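Local coordinates for protein epimerase (PDB 7CJ7) that catalyses the manganese-dependent epimerisation of ketoses at C3, acting most strongly on L-ribulose and also on D-ribulose, D-allulose and D-fructose, at residues Pro242-Asp254 and Leu261-Ala275. Residues are numbered along the deposited sequence; the frame is centred on the assembly and turned at random.
Sequences PITFESFSSEIVD and LCVWRNLWHDSDDLA. With MN (manganese (II) ion), chain D; SOL (L-sorbose), chain C.
S249 and W268 show how one small polar residue can join two loops of a TIM barrel. Chi1 of 177° sets the S249 hydroxyl anti to the backbone N, where it donates to W268 O (OG to O, 2.8 Å) on a lone pair in the carbonyl plane. The same OG accepts from L267 N and, closing an ST turn, from E251 N. S249 CB sits over the indole of W268, 3.4 Å from the five-membered ring centroid, a CH-pi contact. L274 CD2 lies on the opposite indole face, and the ring nitrogen makes a weak bond to S247 OG, which also bonds R217 O. A backbone hydrogen bond runs from S250 N to R265 O, 3.0 Å.

Apolar contacts surround this polar group. L274 CG meets the F245 ring at its edge, I252 CG1 touches W268 CH2, and V263 CG2 packs on F248 CB. L261 CD1 lies over one F248 face, a CH-pi contact 3.8 Å from the ring centroid, while L261 CD2 comes within 3.5 Å of O1 of L-sorbose. Next to F245 in the chain, E246 OE2 binds manganese at 2.1 Å, together with E152, D185, H211 and O2 and O3 of L-sorbose. Buried hydroxyls and a sandwiched indole thus tie the loop following this metal ligand to the start of helix 271-285.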
ATOM      1  N   PRO A 242      -2.270 -11.541  22.038  1.00 10.50           N
ATOM      2  CA  PRO A 242      -2.797 -12.180  20.838  1.00  9.92           C
ATOM      3  C   PRO A 242      -1.877 -11.983  19.626  1.00 10.40           C
ATOM      4  O   PRO A 242      -1.338 -10.904  19.423  1.00  9.98           O
ATOM      5  CB  PRO A 242      -4.160 -11.509  20.634  1.00 10.23           C
ATOM      6  CG  PRO A 242      -4.518 -11.010  22.006  1.00 10.85           C
ATOM      7  CD  PRO A 242      -3.213 -10.592  22.636  1.00 11.10           C
ATOM      8  N   ILE A 243      -1.711 -13.054  18.858  1.00  9.79           N
ATOM      9  CA  ILE A 243      -1.058 -13.032  17.519  1.00 10.23           C
ATOM     10  C   ILE A 243      -2.039 -13.676  16.544  1.00  9.49           C
ATOM     11  O   ILE A 243      -2.292 -14.886  16.702  1.00 10.60           O
ATOM     12  CB  ILE A 243       0.284 -13.784  17.563  1.00 10.85           C
ATOM     13  CG1 ILE A 243       1.222 -13.186  18.617  1.00 11.44           C
ATOM     14  CG2 ILE A 243       0.905 -13.815  16.174  1.00 11.97           C
ATOM     15  CD1 ILE A 243       2.527 -13.946  18.788  1.00 11.39           C
ATOM     16  N   THR A 244      -2.599 -12.898  15.621  1.00  9.16           N
ATOM     17  CA  THR A 244      -3.595 -13.367  14.623  1.00  9.42           C
ATOM     18  C   THR A 244      -2.942 -13.471  13.248  1.00  8.74           C
ATOM     19  O   THR A 244      -2.337 -12.482  12.795  1.00  8.10           O
ATOM     20  CB  THR A 244      -4.788 -12.418  14.468  1.00 10.23           C
ATOM     21  OG1 THR A 244      -5.384 -12.139  15.730  1.00 12.06           O
ATOM     22  CG2 THR A 244      -5.848 -12.974  13.547  1.00 11.35           C
ATOM     23  N   PHE A 245      -3.072 -14.629  12.609  1.00  9.05           N
ATOM     24  CA  PHE A 245      -2.755 -14.788  11.174  1.00  9.01           C
ATOM     25  C   PHE A 245      -3.877 -14.123  10.378  1.00  9.54           C
ATOM     26  O   PHE A 245      -5.072 -14.436  10.582  1.00  9.51           O
ATOM     27  CB  PHE A 245      -2.588 -16.258  10.798  1.00  9.03           C
ATOM     28  CG  PHE A 245      -2.536 -16.476   9.307  1.00  9.10           C
ATOM     29  CD1 PHE A 245      -1.609 -15.809   8.522  1.00  9.68           C
ATOM     30  CD2 PHE A 245      -3.427 -17.330   8.687  1.00  9.33           C
ATOM     31  CE1 PHE A 245      -1.576 -15.993   7.146  1.00  9.20           C
ATOM     32  CE2 PHE A 245      -3.388 -17.520   7.315  1.00  9.28           C
ATOM     33  CZ  PHE A 245      -2.459 -16.863   6.550  1.00  9.37           C
ATOM     34  N   GLU A 246      -3.483 -13.230   9.477  1.00 10.13           N
ATOM     35  CA  GLU A 246      -4.410 -12.467   8.624  1.00 11.11           C
ATOM     36  C   GLU A 246      -3.997 -12.657   7.164  1.00 11.08           C
ATOM     37  O   GLU A 246      -2.798 -12.515   6.844  1.00 10.31           O
ATOM     38  CB  GLU A 246      -4.408 -10.999   9.031  1.00 11.88           C
ATOM     39  CG  GLU A 246      -5.418 -10.176   8.271  1.00 13.39           C
ATOM     40  CD  GLU A 246      -5.692  -8.838   8.932  1.00 14.71           C
ATOM     41  OE1 GLU A 246      -6.860  -8.570   9.292  1.00 18.02           O
ATOM     42  OE2 GLU A 246      -4.735  -8.080   9.090  1.00 12.37           O
ATOM     43  N   SER A 247      -4.963 -12.962   6.306  1.00 10.84           N
ATOM     44  CA  SER A 247      -4.698 -13.260   4.881  1.00 12.06           C
ATOM     45  C   SER A 247      -5.965 -13.022   4.069  1.00 13.34           C
ATOM     46  O   SER A 247      -7.054 -13.388   4.531  1.00 14.38           O
ATOM     47  CB  SER A 247      -4.201 -14.678   4.723  1.00 13.39           C
ATOM     48  OG  SER A 247      -3.847 -14.945   3.384  1.00 13.79           O
ATOM     49  N   PHE A 248      -5.818 -12.457   2.879  1.00 13.17           N
ATOM     50  CA  PHE A 248      -6.967 -12.174   1.993  1.00 14.17           C
ATOM     51  C   PHE A 248      -6.666 -12.706   0.597  1.00 14.79           C
ATOM     52  O   PHE A 248      -5.555 -12.484   0.066  1.00 14.87           O
ATOM     53  CB  PHE A 248      -7.287 -10.683   1.988  1.00 14.79           C
ATOM     54  CG  PHE A 248      -7.594 -10.115   3.347  1.00 14.75           C
ATOM     55  CD1 PHE A 248      -8.859 -10.228   3.896  1.00 15.88           C
ATOM     56  CD2 PHE A 248      -6.610  -9.470   4.080  1.00 14.90           C
ATOM     57  CE1 PHE A 248      -9.127  -9.717   5.157  1.00 16.90           C
ATOM     58  CE2 PHE A 248      -6.884  -8.964   5.336  1.00 15.20           C
ATOM     59  CZ  PHE A 248      -8.141  -9.085   5.871  1.00 15.50           C
ATOM     60  N   SER A 249      -7.659 -13.390   0.032  1.00 15.00           N
ATOM     61  CA  SER A 249      -7.642 -13.900  -1.359  1.00 15.67           C
ATOM     62  C   SER A 249      -9.000 -13.603  -1.990  1.00 16.59           C
ATOM     63  O   SER A 249      -9.996 -13.596  -1.247  1.00 17.54           O
ATOM     64  CB  SER A 249      -7.336 -15.375  -1.385  1.00 16.80           C
ATOM     65  OG  SER A 249      -7.389 -15.861  -2.716  1.00 19.88           O
ATOM     66  N   SER A 250      -9.044 -13.394  -3.306  1.00 16.68           N
ATOM     67  CA  SER A 250     -10.312 -13.249  -4.063  1.00 19.65           C
ATOM     68  C   SER A 250     -11.146 -14.531  -3.905  1.00 19.39           C
ATOM     69  O   SER A 250     -12.355 -14.484  -4.189  1.00 21.76           O
ATOM     70  CB  SER A 250     -10.054 -12.898  -5.512  1.00 18.90           C
ATOM     71  OG  SER A 250      -9.238 -13.879  -6.136  1.00 20.16           O
ATOM     72  N   GLU A 251     -10.532 -15.623  -3.432  1.00 20.42           N
ATOM     73  CA  GLU A 251     -11.212 -16.915  -3.138  1.00 21.91           C
ATOM     74  C   GLU A 251     -12.366 -16.693  -2.146  1.00 20.34           C
ATOM     75  O   GLU A 251     -13.437 -17.313  -2.321  1.00 19.33           O
ATOM     76  CB  GLU A 251     -10.215 -17.922  -2.558  1.00 24.33           C
ATOM     77  CG  GLU A 251     -10.822 -19.297  -2.312  1.00 29.09           C
ATOM     78  CD  GLU A 251     -11.162 -20.054  -3.581  1.00 29.87           C
ATOM     79  OE1 GLU A 251     -11.913 -21.051  -3.498  1.00 33.41           O
ATOM     80  OE2 GLU A 251     -10.666 -19.647  -4.644  1.00 34.81           O
ATOM     81  N   ILE A 252     -12.138 -15.877  -1.111  1.00 19.92           N
ATOM     82  CA  ILE A 252     -13.121 -15.620  -0.018  1.00 19.30           C
ATOM     83  C   ILE A 252     -13.328 -14.109   0.068  1.00 19.05           C
ATOM     84  O   ILE A 252     -12.369 -13.405   0.464  1.00 16.76           O
ATOM     85  CB  ILE A 252     -12.645 -16.208   1.327  1.00 20.40           C
ATOM     86  CG1 ILE A 252     -12.260 -17.687   1.220  1.00 23.48           C
ATOM     87  CG2 ILE A 252     -13.693 -15.974   2.408  1.00 21.22           C
ATOM     88  CD1 ILE A 252     -13.434 -18.630   1.168  1.00 26.22           C
ATOM     89  N   VAL A 253     -14.527 -13.645  -0.305  1.00 19.22           N
ATOM     90  CA  VAL A 253     -14.852 -12.201  -0.490  1.00 21.44           C
ATOM     91  C   VAL A 253     -15.876 -11.776   0.565  1.00 20.40           C
ATOM     92  O   VAL A 253     -16.941 -12.421   0.665  1.00 21.38           O
ATOM     93  CB  VAL A 253     -15.372 -11.919  -1.915  1.00 25.15           C
ATOM     94  CG1 VAL A 253     -15.708 -10.447  -2.110  1.00 27.25           C
ATOM     95  CG2 VAL A 253     -14.390 -12.381  -2.980  1.00 25.47           C
ATOM     96  N   ASP A 254     -15.549 -10.737   1.333  1.00 21.25           N
ATOM     97  CA  ASP A 254     -16.515  -9.977   2.169  1.00 24.93           C
ATOM     98  C   ASP A 254     -16.882  -8.734   1.369  1.00 29.13           C
ATOM     99  O   ASP A 254     -16.061  -7.826   1.235  1.00 29.52           O
ATOM    100  CB  ASP A 254     -15.941  -9.648   3.552  1.00 29.04           C
ATOM    101  CG  ASP A 254     -16.858  -8.815   4.443  1.00 34.44           C
ATOM    102  OD1 ASP A 254     -17.516  -7.884   3.918  1.00 35.61           O
ATOM    103  OD2 ASP A 254     -16.904  -9.096   5.666  1.00 40.65           O
ATOM    104  N   LEU A 261      -9.949  -3.247   0.871  1.00 15.11           N
ATOM    105  CA  LEU A 261      -8.547  -3.726   1.016  1.00 14.51           C
ATOM    106  C   LEU A 261      -7.944  -4.043  -0.357  1.00 13.82           C
ATOM    107  O   LEU A 261      -6.778  -4.486  -0.403  1.00 13.47           O
ATOM    108  CB  LEU A 261      -8.510  -4.957   1.925  1.00 14.69           C
ATOM    109  CG  LEU A 261      -8.976  -4.724   3.362  1.00 15.79           C
ATOM    110  CD1 LEU A 261      -8.722  -5.959   4.217  1.00 18.69           C
ATOM    111  CD2 LEU A 261      -8.289  -3.506   3.959  1.00 16.74           C
ATOM    112  N   CYS A 262      -8.691  -3.812  -1.436  1.00 14.15           N
ATOM    113  CA  CYS A 262      -8.193  -3.945  -2.833  1.00 14.19           C
ATOM    114  C   CYS A 262      -7.623  -5.355  -3.049  1.00 13.78           C
ATOM    115  O   CYS A 262      -6.523  -5.482  -3.614  1.00 12.30           O
ATOM    116  CB  CYS A 262      -7.150  -2.875  -3.145  1.00 13.92           C
ATOM    117  SG  CYS A 262      -7.795  -1.185  -3.021  1.00 14.76           S
ATOM    118  N   VAL A 263      -8.375  -6.391  -2.657  1.00 14.52           N
ATOM    119  CA  VAL A 263      -7.931  -7.808  -2.786  1.00 14.47           C
ATOM    120  C   VAL A 263      -8.313  -8.301  -4.186  1.00 15.19           C
ATOM    121  O   VAL A 263      -9.343  -8.973  -4.335  1.00 16.41           O
ATOM    122  CB  VAL A 263      -8.516  -8.687  -1.669  1.00 15.95           C
ATOM    123  CG1 VAL A 263      -8.008 -10.124  -1.757  1.00 17.02           C
ATOM    124  CG2 VAL A 263      -8.215  -8.108  -0.302  1.00 17.93           C
ATOM    125  N   TRP A 264      -7.483  -7.984  -5.176  1.00 14.60           N
ATOM    126  CA  TRP A 264      -7.771  -8.244  -6.609  1.00 14.67           C
ATOM    127  C   TRP A 264      -7.322  -9.650  -7.009  1.00 14.63           C
ATOM    128  O   TRP A 264      -7.794 -10.130  -8.038  1.00 15.80           O
ATOM    129  CB  TRP A 264      -7.077  -7.207  -7.486  1.00 15.43           C
ATOM    130  CG  TRP A 264      -7.293  -5.776  -7.101  1.00 13.17           C
ATOM    131  CD1 TRP A 264      -6.357  -4.788  -7.171  1.00 14.61           C
ATOM    132  CD2 TRP A 264      -8.505  -5.147  -6.639  1.00 13.66           C
ATOM    133  NE1 TRP A 264      -6.888  -3.593  -6.774  1.00 13.19           N
ATOM    134  CE2 TRP A 264      -8.209  -3.776  -6.460  1.00 12.65           C
ATOM    135  CE3 TRP A 264      -9.800  -5.592  -6.353  1.00 13.97           C
ATOM    136  CZ2 TRP A 264      -9.153  -2.862  -6.000  1.00 13.64           C
ATOM    137  CZ3 TRP A 264     -10.739  -4.685  -5.911  1.00 14.53           C
ATOM    138  CH2 TRP A 264     -10.420  -3.337  -5.739  1.00 14.36           C
ATOM    139  N   ARG A 265      -6.403 -10.258  -6.255  1.00 16.76           N
ATOM    140  CA  ARG A 265      -5.729 -11.502  -6.700  1.00 16.73           C
ATOM    141  C   ARG A 265      -6.151 -12.697  -5.855  1.00 16.78           C
ATOM    142  O   ARG A 265      -6.497 -12.528  -4.676  1.00 16.93           O
ATOM    143  CB  ARG A 265      -4.207 -11.354  -6.649  1.00 17.80           C
ATOM    144  CG  ARG A 265      -3.677 -10.227  -7.524  1.00 18.86           C
ATOM    145  CD  ARG A 265      -2.188 -10.400  -7.737  1.00 19.83           C
ATOM    146  NE  ARG A 265      -1.422  -9.903  -6.605  1.00 18.34           N
ATOM    147  CZ  ARG A 265      -0.293 -10.439  -6.156  1.00 16.93           C
ATOM    148  NH1 ARG A 265       0.187 -11.545  -6.701  1.00 17.74           N
ATOM    149  NH2 ARG A 265       0.343  -9.873  -5.144  1.00 16.12           N
ATOM    150  N   ASN A 266      -6.102 -13.870  -6.480  1.00 18.10           N
ATOM    151  CA  ASN A 266      -6.228 -15.186  -5.810  1.00 20.02           C
ATOM    152  C   ASN A 266      -4.830 -15.619  -5.357  1.00 19.74           C
ATOM    153  O   ASN A 266      -4.045 -16.032  -6.217  1.00 24.88           O
ATOM    154  CB  ASN A 266      -6.873 -16.214  -6.743  1.00 22.69           C
ATOM    155  CG  ASN A 266      -7.067 -17.547  -6.056  1.00 24.91           C
ATOM    156  OD1 ASN A 266      -8.176 -18.075  -5.986  1.00 36.80           O
ATOM    157  ND2 ASN A 266      -5.992 -18.079  -5.514  1.00 25.10           N
ATOM    158  N   LEU A 267      -4.528 -15.488  -4.063  1.00 20.60           N
ATOM    159  CA  LEU A 267      -3.206 -15.807  -3.457  1.00 18.58           C
ATOM    160  C   LEU A 267      -3.265 -17.207  -2.844  1.00 16.70           C
ATOM    161  O   LEU A 267      -2.215 -17.705  -2.399  1.00 18.80           O
ATOM    162  CB  LEU A 267      -2.884 -14.759  -2.384  1.00 21.35           C
ATOM    163  CG  LEU A 267      -1.987 -13.605  -2.825  1.00 26.27           C
ATOM    164  CD1 LEU A 267      -1.756 -13.640  -4.323  1.00 28.45           C
ATOM    165  CD2 LEU A 267      -2.568 -12.271  -2.399  1.00 27.66           C
ATOM    166  N   TRP A 268      -4.461 -17.793  -2.809  1.00 15.66           N
ATOM    167  CA  TRP A 268      -4.745 -19.118  -2.199  1.00 14.75           C
ATOM    168  C   TRP A 268      -6.196 -19.504  -2.465  1.00 15.81           C
ATOM    169  O   TRP A 268      -7.004 -18.604  -2.767  1.00 16.12           O
ATOM    170  CB  TRP A 268      -4.428 -19.132  -0.697  1.00 13.63           C
ATOM    171  CG  TRP A 268      -5.041 -18.037   0.127  1.00 13.33           C
ATOM    172  CD1 TRP A 268      -4.416 -16.902   0.561  1.00 13.34           C
ATOM    173  CD2 TRP A 268      -6.370 -17.994   0.687  1.00 13.68           C
ATOM    174  NE1 TRP A 268      -5.268 -16.142   1.314  1.00 14.10           N
ATOM    175  CE2 TRP A 268      -6.473 -16.786   1.420  1.00 14.24           C
ATOM    176  CE3 TRP A 268      -7.478 -18.845   0.646  1.00 14.16           C
ATOM    177  CZ2 TRP A 268      -7.635 -16.417   2.094  1.00 13.96           C
ATOM    178  CZ3 TRP A 268      -8.629 -18.478   1.311  1.00 13.34           C
ATOM    179  CH2 TRP A 268      -8.703 -17.285   2.029  1.00 13.81           C
ATOM    180  N   HIS A 269      -6.504 -20.799  -2.345  1.00 16.78           N
ATOM    181  CA  HIS A 269      -7.857 -21.375  -2.562  1.00 18.03           C
ATOM    182  C   HIS A 269      -8.233 -22.272  -1.376  1.00 19.10           C
ATOM    183  O   HIS A 269      -9.433 -22.377  -1.095  1.00 22.69           O
ATOM    184  CB  HIS A 269      -7.902 -22.124  -3.903  1.00 19.12           C
ATOM    185  CG  HIS A 269      -6.913 -23.235  -3.989  1.00 21.01           C
ATOM    186  ND1 HIS A 269      -7.200 -24.514  -3.550  1.00 21.16           N
ATOM    187  CD2 HIS A 269      -5.632 -23.258  -4.422  1.00 22.94           C
ATOM    188  CE1 HIS A 269      -6.139 -25.280  -3.721  1.00 24.43           C
ATOM    189  NE2 HIS A 269      -5.162 -24.530  -4.248  1.00 25.54           N
ATOM    190  N   ASP A 270      -7.240 -22.875  -0.711  1.00 17.72           N
ATOM    191  CA  ASP A 270      -7.420 -23.910   0.344  1.00 16.91           C
ATOM    192  C   ASP A 270      -7.188 -23.285   1.728  1.00 15.75           C
ATOM    193  O   ASP A 270      -6.020 -23.205   2.155  1.00 15.49           O
ATOM    194  CB  ASP A 270      -6.476 -25.090   0.092  1.00 19.82           C
ATOM    195  CG  ASP A 270      -6.722 -26.303   0.976  1.00 21.49           C
ATOM    196  OD1 ASP A 270      -6.428 -27.405   0.519  1.00 26.20           O
ATOM    197  OD2 ASP A 270      -7.173 -26.135   2.123  1.00 21.64           O
ATOM    198  N   SER A 271      -8.268 -22.870   2.399  1.00 15.27           N
ATOM    199  CA  SER A 271      -8.242 -22.208   3.729  1.00 15.46           C
ATOM    200  C   SER A 271      -7.480 -23.078   4.734  1.00 15.02           C
ATOM    201  O   SER A 271      -6.661 -22.535   5.474  1.00 15.57           O
ATOM    202  CB  SER A 271      -9.638 -21.922   4.235  1.00 15.70           C
ATOM    203  OG  SER A 271     -10.365 -21.105   3.328  1.00 16.06           O
ATOM    204  N   ASP A 272      -7.746 -24.384   4.773  1.00 15.44           N
ATOM    205  CA  ASP A 272      -7.141 -25.295   5.783  1.00 16.37           C
ATOM    206  C   ASP A 272      -5.626 -25.378   5.575  1.00 14.76           C
ATOM    207  O   ASP A 272      -4.892 -25.340   6.561  1.00 14.89           O
ATOM    208  CB  ASP A 272      -7.783 -26.675   5.742  1.00 18.80           C
ATOM    209  CG  ASP A 272      -9.245 -26.635   6.141  1.00 22.33           C
ATOM    210  OD1 ASP A 272      -9.625 -25.695   6.878  1.00 25.64           O
ATOM    211  OD2 ASP A 272      -9.989 -27.546   5.718  1.00 28.24           O
ATOM    212  N   ASP A 273      -5.167 -25.472   4.332  1.00 14.97           N
ATOM    213  CA  ASP A 273      -3.716 -25.567   4.028  1.00 14.98           C
ATOM    214  C   ASP A 273      -3.051 -24.253   4.449  1.00 13.39           C
ATOM    215  O   ASP A 273      -2.010 -24.272   5.140  1.00 12.16           O
ATOM    216  CB  ASP A 273      -3.484 -25.857   2.548  1.00 15.35           C
ATOM    217  CG  ASP A 273      -2.014 -26.034   2.231  1.00 18.55           C
ATOM    218  OD1 ASP A 273      -1.458 -27.050   2.667  1.00 22.60           O
ATOM    219  OD2 ASP A 273      -1.438 -25.142   1.584  1.00 21.35           O
ATOM    220  N   LEU A 274      -3.638 -23.140   4.030  1.00 12.59           N
ATOM    221  CA  LEU A 274      -3.103 -21.789   4.321  1.00 11.74           C
ATOM    222  C   LEU A 274      -2.999 -21.605   5.837  1.00 11.75           C
ATOM    223  O   LEU A 274      -1.914 -21.240   6.302  1.00 12.45           O
ATOM    224  CB  LEU A 274      -4.016 -20.734   3.702  1.00 11.05           C
ATOM    225  CG  LEU A 274      -3.614 -19.298   4.026  1.00 11.37           C
ATOM    226  CD1 LEU A 274      -2.424 -18.866   3.184  1.00 11.55           C
ATOM    227  CD2 LEU A 274      -4.789 -18.357   3.833  1.00 11.98           C
ATOM    228  N   ALA A 275      -4.085 -21.861   6.576  1.00 11.56           N
ATOM    229  CA  ALA A 275      -4.175 -21.605   8.035  1.00 12.00           C
ATOM    230  C   ALA A 275      -3.256 -22.559   8.809  1.00 12.08           C
ATOM    231  O   ALA A 275      -2.620 -22.116   9.777  1.00 11.85           O
ATOM    232  CB  ALA A 275      -5.601 -21.734   8.496  1.00 14.72           C
TER
HETATM  233 MN    MN D 302      -4.440  -6.362  10.300  1.00 20.11          MN
HETATM  234  C1  SOL C 301      -6.714  -4.054   7.408  1.00 18.34           C
HETATM  235  O1  SOL C 301      -5.750  -3.890   6.395  1.00 15.98           O
HETATM  236  C2  SOL C 301      -6.228  -4.952   8.499  1.00 16.34           C
HETATM  237  O2  SOL C 301      -5.034  -5.135   8.664  1.00 14.15           O
HETATM  238  C3  SOL C 301      -7.258  -5.670   9.359  1.00 18.35           C
HETATM  239  O3  SOL C 301      -6.687  -6.102  10.574  1.00 13.86           O
HETATM  240  C4  SOL C 301      -8.473  -4.787   9.626  1.00 21.18           C
HETATM  241  O4  SOL C 301      -8.062  -3.618  10.339  1.00 28.39           O
HETATM  242  C5  SOL C 301      -9.571  -5.483  10.433  1.00 24.39           C
HETATM  243  O5  SOL C 301     -10.574  -4.530  10.785  1.00 31.17           O
HETATM  244  C6  SOL C 301     -10.228  -6.632   9.697  1.00 26.53           C
HETATM  245  O6  SOL C 301     -11.209  -7.263  10.525  1.00 23.74           O